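Local coordinates for PcaV transcriptional regulator (PDB 4FHT), which regulates transcription as a MarR-family protein with a winged helix-turn-helix fold, binds its natural ligand 3,4-dihydroxybenzoate and probably recognises DNA, at the interface of chains A and B. Residues are numbered along the deposited sequence; one frame, centred on the assembly and turned at random. Chains: chain A/B, PcaV transcriptional regulator.

The interface of chains A and B. Residues chain A 18-19, 22; chain B 39, 42, 62-64.
The backbone of chain B turns at B:Gly63, which lies just past the end of helix 55-62, has a positive phi (75°) and, with B:Val62, presents its carbonyl to A:Arg18 and A:Gln22 on helix 13-32 of chain A. A:Arg18 reaches them with its guanidinium end: NH2 donates to B:Val62 O at 2.6 Å in a nearly straight bond (170° at H), while NH1 donates to B:Gly63 O at 3.0 Å. Both acceptors lie close to the guanidinium plane, but NH1 stands well above the carbonyl plane of B:Gly63. A:Gln22 NE2 donates to B:Gly63 O at 3.0 Å from the opposite face of that carbonyl, so two side chains grip one oxygen. A:Gln22 OE1, the other end of that amide, accepts from A:Arg18 NH1 at 2.7 Å, at the edge of the guanidinium, and helps fix its rotation. With CG anti to the backbone N (chi1 168°) and a bend at chi3, the A:Arg18 chain passes B:Pro39 and crosses B:Leu64 at about a right angle, with B:Leu64 CD2 coming close to the guanidinium. A:Arg18 CD lies 3.8 Å from B:Pro39 CG. A:Arg19 lays its guanidinium flat over B:Gly63, A:Arg19 CZ 4.0 Å from B:Gly63 CA, a packing contact through its face. A leucine in place of A:Arg18 would probably leave the B:Val62 carbonyl without this donor and A:Gln22 freer to turn. A:Arg18 also belongs to the 3,4-dihydroxybenzoate site, so this contact may couple ligand binding to the placement of the DNA-binding region. Helix 13-32 of one subunit here meets the link between helices 55-62 and 66-78, the helix-turn-helix of the other, and the start of its helix 38-49, and the patch recurs across the two-fold axis.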
loop_
_atom_site.group_PDB
_atom_site.type_symbol
_atom_site.label_atom_id
_atom_site.label_comp_id
_atom_site.label_asym_id
_atom_site.label_seq_id
_atom_site.Cartn_x
_atom_site.Cartn_y
_atom_site.Cartn_z
ATOM N N ARG A 18 -4.752 -0.324 1.928
ATOM C CA ARG A 18 -3.834 -1.259 2.568
ATOM C C ARG A 18 -3.942 -2.646 1.952
ATOM O O ARG A 18 -2.932 -3.282 1.654
ATOM C CB ARG A 18 -4.082 -1.353 4.076
ATOM C CG ARG A 18 -3.333 -2.525 4.712
ATOM C CD ARG A 18 -3.442 -2.570 6.230
ATOM N NE ARG A 18 -4.795 -2.850 6.703
ATOM C CZ ARG A 18 -5.366 -4.052 6.683
ATOM N NH1 ARG A 18 -4.714 -5.097 6.191
ATOM N NH2 ARG A 18 -6.601 -4.204 7.146
ATOM N N ARG A 19 -5.172 -3.107 1.755
ATOM C CA ARG A 19 -5.399 -4.450 1.233
ATOM C C ARG A 19 -4.952 -4.580 -0.222
ATOM O O ARG A 19 -4.472 -5.632 -0.637
ATOM C CB ARG A 19 -6.864 -4.856 1.409
ATOM C CG ARG A 19 -7.306 -4.860 2.865
ATOM C CD ARG A 19 -8.712 -5.405 3.042
ATOM N NE ARG A 19 -8.800 -6.820 2.695
ATOM C CZ ARG A 19 -9.799 -7.617 3.059
ATOM N NH1 ARG A 19 -10.795 -7.141 3.793
ATOM N NH2 ARG A 19 -9.798 -8.892 2.696
ATOM N N GLN A 22 -1.100 -4.814 -0.055
ATOM C CA GLN A 22 -0.718 -6.145 0.412
ATOM C C GLN A 22 -0.817 -7.145 -0.730
ATOM O O GLN A 22 0.078 -7.964 -0.934
ATOM C CB GLN A 22 -1.615 -6.603 1.563
ATOM C CG GLN A 22 -1.410 -5.854 2.865
ATOM C CD GLN A 22 -2.435 -6.234 3.919
ATOM O OE1 GLN A 22 -2.393 -5.741 5.046
ATOM N NE2 GLN A 22 -3.364 -7.113 3.554
ATOM N N PRO B 39 -3.994 -0.783 10.797
ATOM C CA PRO B 39 -4.335 -2.177 11.106
ATOM C C PRO B 39 -4.813 -2.357 12.548
ATOM O O PRO B 39 -5.705 -3.166 12.804
ATOM C CB PRO B 39 -3.009 -2.916 10.891
ATOM C CG PRO B 39 -2.297 -2.102 9.874
ATOM C CD PRO B 39 -2.646 -0.674 10.205
ATOM N N ALA B 42 -8.409 -1.273 12.741
ATOM C CA ALA B 42 -9.256 -2.259 12.077
ATOM C C ALA B 42 -9.593 -3.401 13.022
ATOM O O ALA B 42 -10.721 -3.896 13.042
ATOM C CB ALA B 42 -8.574 -2.792 10.829
ATOM N N VAL B 62 -10.316 -8.561 8.680
ATOM C CA VAL B 62 -9.678 -7.287 8.341
ATOM C C VAL B 62 -8.545 -7.411 7.323
ATOM O O VAL B 62 -7.920 -6.415 6.956
ATOM C CB VAL B 62 -9.148 -6.573 9.600
ATOM C CG1 VAL B 62 -10.288 -6.293 10.569
ATOM C CG2 VAL B 62 -8.069 -7.409 10.266
ATOM N N GLY B 63 -8.283 -8.633 6.868
ATOM C CA GLY B 63 -7.261 -8.860 5.862
ATOM C C GLY B 63 -5.848 -8.764 6.403
ATOM O O GLY B 63 -5.015 -8.027 5.876
ATOM N N LEU B 64 -5.578 -9.516 7.465
ATOM C CA LEU B 64 -4.240 -9.592 8.037
ATOM C C LEU B 64 -3.818 -11.050 8.161
ATOM O O LEU B 64 -4.549 -11.869 8.723
ATOM C CB LEU B 64 -4.197 -8.906 9.404
ATOM C CG LEU B 64 -4.364 -7.386 9.400
ATOM C CD1 LEU B 64 -4.524 -6.851 10.815
ATOM C CD2 LEU B 64 -3.179 -6.725 8.711
#